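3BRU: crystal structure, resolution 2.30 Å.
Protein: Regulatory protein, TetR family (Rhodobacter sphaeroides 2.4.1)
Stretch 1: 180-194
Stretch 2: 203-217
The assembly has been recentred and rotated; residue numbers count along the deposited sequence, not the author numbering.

Stretch 1, residues 180-194: ALAEAFWIGWEGAIL
Stretch 2 (203-217) DPLHSFTRTFGRHFV

Residues 180-194 form an unbroken segment of a longer α-helix, with phi/psi averaging -64/-42 and i to i+4 hydrogen bonds such as Phe185 N to Leu181 O (2.7 Å) and Ala192 N to Gly188 O (2.9 Å). The second stretch is helical from Asp203; residues 213-215 keep helical torsions, Gly213 N still bonds Thr209 O (2.8 Å), and His215 N then bonds Phe212 O (3.0 Å), an i to i+3 spacing, and at Phe216 the chain extends (-103/154). The two helices run nearly antiparallel, their N-to-C directions 158° apart and their axes approaching to 8.2 Å. In register, Ala192 lies across from Leu205 with CA atoms 5.3 Å apart, Phe185 lies across from Phe212 (CA to CA 7.7 Å), and Leu181 is across from His215 (CA to CA 8.6 Å), so the backbones are closest near the start of the second helix.

No hydrogen bond links the stretches; the contact, burying 590 Å² in total, is apolar and largely aromatic. At its centre Phe208 (chi1 164°, t; chi2 72°) points toward the first helix as a knob in a hole formed by Phe185, Gly188, Trp189 and Ala192. Gly188 makes this possible: its CA lies 3.6 Å from Phe208 CE1, and a CB there would come within 2.4 Å of that same atom, a clash. The Phe208 ring thus lies with one face against the backbone, Trp189 N being 3.7 Å from Phe208 CZ. Ala192, also small, brings its CB within 3.7 Å of both Phe208 CB and Pro204 O.

Trp189 (chi1 t, chi2 -113°) presents its ring edge to Phe208, Trp189 CE3 lying 3.8 Å from Phe208 CD2, while Trp189 CZ3 reaches Leu205 CD2 at 3.9 Å. Leu205 (m, t) starts sideways but its end turns inward, placing Leu205 CD2 3.9 Å from Ala192 CB and 4.2 Å from Ile193 CG1.

One turn beyond Phe208, Phe212 (chi1 -160°, t; chi2 89°) also points toward the first helix. Phe185 (t, chi2 86°) directs its edge at the Phe212 face, with centroids 5.7 Å apart and planes at 81°, an arrangement that sets ring hydrogens against π density. Against Phe208 the Phe185 ring is oblique, at 59°, with Phe185 CE1 3.9 Å from Phe208 CE2. The edge of Phe212 meets the backbone at Leu181 O, 3.6 Å from Phe212 CZ.

Leu181 (t, p) closes this end: Leu181 CD1 packs 3.8 Å from Phe212 CZ and over a face of the His215 ring, with Leu181 CD1 4.1 Å from His215 CG, while Leu181 CD2 lies 3.9 Å from Phe216 CE1.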

# COMPACT_ATOMS: atom_id res chain seq x y z
N ALA A 180 -17.86 -5.36 5.57
CA ALA A 180 -16.67 -5.06 6.40
C ALA A 180 -15.52 -6.00 6.07
O ALA A 180 -14.35 -5.62 5.94
CB ALA A 180 -17.03 -5.13 7.92
N LEU A 181 -15.88 -7.26 5.90
CA LEU A 181 -14.89 -8.26 5.51
C LEU A 181 -14.34 -8.00 4.08
O LEU A 181 -13.12 -8.08 3.85
CB LEU A 181 -15.51 -9.63 5.67
CG LEU A 181 -14.48 -10.73 5.93
CD1 LEU A 181 -13.73 -10.46 7.21
CD2 LEU A 181 -15.21 -12.06 5.95
N ALA A 182 -15.22 -7.62 3.16
CA ALA A 182 -14.80 -7.28 1.79
C ALA A 182 -13.83 -6.09 1.80
O ALA A 182 -12.88 -6.08 1.03
CB ALA A 182 -16.01 -6.98 0.90
N GLU A 183 -14.10 -5.09 2.66
CA GLU A 183 -13.26 -3.95 2.76
C GLU A 183 -11.94 -4.36 3.39
O GLU A 183 -10.88 -3.96 2.91
CB GLU A 183 -13.92 -2.81 3.54
CG GLU A 183 -13.04 -1.55 3.50
CD GLU A 183 -13.60 -0.38 4.27
OE1 GLU A 183 -14.59 -0.57 5.03
OE2 GLU A 183 -13.04 0.74 4.15
N ALA A 184 -11.99 -5.13 4.48
CA ALA A 184 -10.74 -5.59 5.07
C ALA A 184 -9.92 -6.45 4.10
O ALA A 184 -8.72 -6.25 4.04
CB ALA A 184 -10.98 -6.32 6.37
N PHE A 185 -10.55 -7.35 3.32
CA PHE A 185 -9.84 -8.08 2.24
C PHE A 185 -9.06 -7.15 1.28
O PHE A 185 -7.87 -7.38 1.05
CB PHE A 185 -10.74 -9.02 1.41
CG PHE A 185 -9.97 -9.78 0.34
CD1 PHE A 185 -9.34 -10.98 0.64
CD2 PHE A 185 -9.80 -9.26 -0.94
CE1 PHE A 185 -8.58 -11.67 -0.33
CE2 PHE A 185 -9.04 -9.94 -1.91
CZ PHE A 185 -8.43 -11.15 -1.60
N TRP A 186 -9.72 -6.13 0.73
CA TRP A 186 -9.06 -5.25 -0.25
C TRP A 186 -7.99 -4.32 0.35
O TRP A 186 -6.95 -4.05 -0.31
CB TRP A 186 -10.09 -4.51 -1.15
CG TRP A 186 -10.64 -5.50 -2.16
CD1 TRP A 186 -11.81 -6.18 -2.08
CD2 TRP A 186 -9.96 -5.99 -3.33
NE1 TRP A 186 -11.92 -7.07 -3.14
CE2 TRP A 186 -10.80 -6.97 -3.92
CE3 TRP A 186 -8.72 -5.69 -3.95
CZ2 TRP A 186 -10.47 -7.63 -5.11
CZ3 TRP A 186 -8.38 -6.37 -5.12
CH2 TRP A 186 -9.25 -7.32 -5.69
N ILE A 187 -8.22 -3.86 1.59
CA ILE A 187 -7.17 -3.15 2.36
C ILE A 187 -5.92 -4.06 2.48
O ILE A 187 -4.81 -3.66 2.16
CB ILE A 187 -7.64 -2.75 3.81
CG1 ILE A 187 -8.69 -1.63 3.81
CG2 ILE A 187 -6.42 -2.45 4.71
CD1 ILE A 187 -9.35 -1.40 5.19
N GLY A 188 -6.12 -5.29 2.94
CA GLY A 188 -5.00 -6.18 3.20
C GLY A 188 -4.30 -6.69 1.96
O GLY A 188 -3.06 -6.78 1.92
N TRP A 189 -5.10 -7.01 0.93
CA TRP A 189 -4.55 -7.51 -0.35
C TRP A 189 -3.69 -6.50 -1.11
O TRP A 189 -2.70 -6.85 -1.69
CB TRP A 189 -5.69 -8.00 -1.22
CG TRP A 189 -5.29 -8.55 -2.52
CD1 TRP A 189 -5.56 -8.02 -3.74
CD2 TRP A 189 -4.55 -9.75 -2.75
NE1 TRP A 189 -5.05 -8.83 -4.73
CE2 TRP A 189 -4.41 -9.89 -4.15
CE3 TRP A 189 -3.96 -10.71 -1.91
CZ2 TRP A 189 -3.72 -10.97 -4.74
CZ3 TRP A 189 -3.28 -11.79 -2.50
CH2 TRP A 189 -3.16 -11.91 -3.90
N GLU A 190 -4.08 -5.24 -1.11
CA GLU A 190 -3.24 -4.19 -1.68
C GLU A 190 -1.90 -4.02 -0.92
O GLU A 190 -0.87 -3.69 -1.54
CB GLU A 190 -4.00 -2.85 -1.75
CG GLU A 190 -5.07 -2.77 -2.82
CD GLU A 190 -4.52 -2.82 -4.27
OE1 GLU A 190 -3.32 -2.50 -4.51
OE2 GLU A 190 -5.30 -3.19 -5.18
N GLY A 191 -1.92 -4.25 0.39
CA GLY A 191 -0.72 -4.14 1.22
C GLY A 191 0.17 -5.34 1.05
O GLY A 191 1.41 -5.23 1.16
N ALA A 192 -0.44 -6.52 0.82
CA ALA A 192 0.30 -7.74 0.46
C ALA A 192 1.01 -7.59 -0.91
O ALA A 192 2.18 -7.95 -1.05
CB ALA A 192 -0.62 -8.96 0.48
N ILE A 193 0.31 -7.03 -1.90
CA ILE A 193 0.93 -6.72 -3.19
C ILE A 193 2.08 -5.73 -3.07
O ILE A 193 3.14 -5.95 -3.66
CB ILE A 193 -0.09 -6.26 -4.22
CG1 ILE A 193 -0.89 -7.46 -4.72
CG2 ILE A 193 0.62 -5.63 -5.45
CD1 ILE A 193 -2.26 -7.04 -5.19
N LEU A 194 1.88 -4.65 -2.31
CA LEU A 194 2.94 -3.73 -2.01
C LEU A 194 4.20 -4.47 -1.58
O LEU A 194 5.30 -4.22 -2.13
CB LEU A 194 2.49 -2.75 -0.92
CG LEU A 194 3.40 -1.59 -0.54
CD1 LEU A 194 2.55 -0.40 0.14
CD2 LEU A 194 4.63 -1.98 0.33
N ASP A 203 5.82 -14.49 -0.85
CA ASP A 203 5.64 -14.76 0.58
C ASP A 203 4.60 -13.89 1.29
O ASP A 203 3.82 -14.43 2.06
CB ASP A 203 6.97 -14.70 1.32
CG ASP A 203 8.05 -15.55 0.64
OD1 ASP A 203 8.05 -15.64 -0.62
OD2 ASP A 203 8.90 -16.14 1.38
N PRO A 204 4.63 -12.54 1.08
CA PRO A 204 3.62 -11.69 1.73
C PRO A 204 2.19 -11.97 1.28
O PRO A 204 1.26 -11.73 2.05
CB PRO A 204 4.04 -10.27 1.33
CG PRO A 204 5.47 -10.39 0.93
CD PRO A 204 5.58 -11.72 0.29
N LEU A 205 2.03 -12.48 0.05
CA LEU A 205 0.76 -12.90 -0.44
C LEU A 205 0.25 -14.08 0.36
O LEU A 205 -0.92 -14.08 0.76
CB LEU A 205 0.83 -13.26 -1.93
CG LEU A 205 1.34 -12.18 -2.88
CD1 LEU A 205 1.32 -12.70 -4.33
CD2 LEU A 205 0.51 -10.89 -2.73
N HIS A 206 1.12 -15.08 0.59
CA HIS A 206 0.71 -16.30 1.25
C HIS A 206 0.43 -16.00 2.72
O HIS A 206 -0.51 -16.52 3.33
CB HIS A 206 1.80 -17.38 1.17
CG HIS A 206 2.22 -17.72 -0.23
ND1 HIS A 206 3.46 -18.27 -0.52
CD2 HIS A 206 1.58 -17.61 -1.42
CE1 HIS A 206 3.55 -18.50 -1.82
NE2 HIS A 206 2.44 -18.08 -2.39
N SER A 207 1.27 -15.15 3.28
CA SER A 207 1.17 -14.74 4.66
C SER A 207 -0.15 -14.01 4.92
O SER A 207 -0.85 -14.33 5.88
CB SER A 207 2.33 -13.83 5.01
OG SER A 207 2.34 -13.69 6.41
N PHE A 208 -0.48 -13.06 4.06
CA PHE A 208 -1.77 -12.39 4.15
C PHE A 208 -3.00 -13.35 4.06
O PHE A 208 -3.90 -13.27 4.88
CB PHE A 208 -1.91 -11.23 3.14
CG PHE A 208 -3.34 -10.79 2.96
CD1 PHE A 208 -4.00 -10.09 3.97
CD2 PHE A 208 -4.05 -11.17 1.82
CE1 PHE A 208 -5.33 -9.73 3.85
CE2 PHE A 208 -5.41 -10.81 1.68
CZ PHE A 208 -6.04 -10.07 2.71
N THR A 209 -3.03 -14.23 3.06
CA THR A 209 -4.23 -15.06 2.82
C THR A 209 -4.37 -16.18 3.84
O THR A 209 -5.48 -16.56 4.23
CB THR A 209 -4.29 -15.64 1.35
OG1 THR A 209 -3.16 -16.47 1.10
CG2 THR A 209 -4.34 -14.52 0.31
N ARG A 210 -3.23 -16.71 4.27
CA ARG A 210 -3.18 -17.71 5.31
C ARG A 210 -3.84 -17.16 6.57
O ARG A 210 -4.69 -17.80 7.17
CB ARG A 210 -1.73 -18.06 5.58
CG ARG A 210 -1.53 -19.33 6.37
CD ARG A 210 -0.05 -19.85 6.31
NE ARG A 210 0.39 -20.22 4.94
CZ ARG A 210 1.41 -19.66 4.27
NH1 ARG A 210 2.15 -18.67 4.81
NH2 ARG A 210 1.69 -20.10 3.04
N THR A 211 -3.48 -15.94 6.95
CA THR A 211 -4.00 -15.31 8.17
C THR A 211 -5.45 -14.83 8.00
O THR A 211 -6.28 -15.06 8.86
CB THR A 211 -3.01 -14.26 8.70
OG1 THR A 211 -1.78 -14.94 9.00
CG2 THR A 211 -3.52 -13.56 9.95
N PHE A 212 -5.77 -14.26 6.84
CA PHE A 212 -7.15 -13.84 6.52
C PHE A 212 -8.15 -15.00 6.46
O PHE A 212 -9.31 -14.84 6.85
CB PHE A 212 -7.20 -13.07 5.20
CG PHE A 212 -8.42 -12.22 5.05
CD1 PHE A 212 -8.44 -10.90 5.53
CD2 PHE A 212 -9.58 -12.72 4.46
CE1 PHE A 212 -9.59 -10.11 5.43
CE2 PHE A 212 -10.73 -11.94 4.36
CZ PHE A 212 -10.73 -10.62 4.83
N GLY A 213 -7.68 -16.15 5.98
CA GLY A 213 -8.48 -17.39 5.87
C GLY A 213 -9.08 -17.90 7.18
O GLY A 213 -10.06 -18.66 7.15
N ARG A 214 -8.51 -17.47 8.31
CA ARG A 214 -9.01 -17.76 9.66
C ARG A 214 -10.36 -17.12 9.93
O ARG A 214 -11.07 -17.55 10.84
CB ARG A 214 -8.08 -17.18 10.72
CG ARG A 214 -6.65 -17.65 10.73
CD ARG A 214 -6.53 -19.05 11.09
NE ARG A 214 -5.28 -19.29 11.80
CZ ARG A 214 -5.19 -19.73 13.06
NH1 ARG A 214 -3.98 -19.93 13.58
NH2 ARG A 214 -6.28 -20.00 13.79
N HIS A 215 -10.70 -16.06 9.19
CA HIS A 215 -12.00 -15.40 9.36
C HIS A 215 -13.16 -16.29 8.92
O HIS A 215 -14.29 -16.00 9.23
CB HIS A 215 -12.06 -14.07 8.59
CG HIS A 215 -11.17 -12.99 9.14
ND1 HIS A 215 -11.34 -12.45 10.39
CD2 HIS A 215 -10.11 -12.34 8.59
CE1 HIS A 215 -10.43 -11.51 10.59
NE2 HIS A 215 -9.68 -11.42 9.51
N PHE A 216 -12.85 -17.37 8.19
CA PHE A 216 -13.85 -18.26 7.60
C PHE A 216 -14.01 -19.55 8.38
O PHE A 216 -13.09 -20.01 9.03
CB PHE A 216 -13.49 -18.60 6.14
CG PHE A 216 -13.05 -17.40 5.31
CD1 PHE A 216 -13.88 -16.31 5.14
CD2 PHE A 216 -11.82 -17.42 4.65
CE1 PHE A 216 -13.49 -15.22 4.35
CE2 PHE A 216 -11.42 -16.35 3.84
CZ PHE A 216 -12.26 -15.24 3.70
N VAL A 217 -15.19 -20.15 8.28
CA VAL A 217 -15.48 -21.42 8.96
C VAL A 217 -14.66 -22.57 8.39
O VAL A 217 -13.77 -23.09 9.06
CB VAL A 217 -16.99 -21.80 8.91
CG1 VAL A 217 -17.23 -23.18 9.56
CG2 VAL A 217 -17.85 -20.71 9.57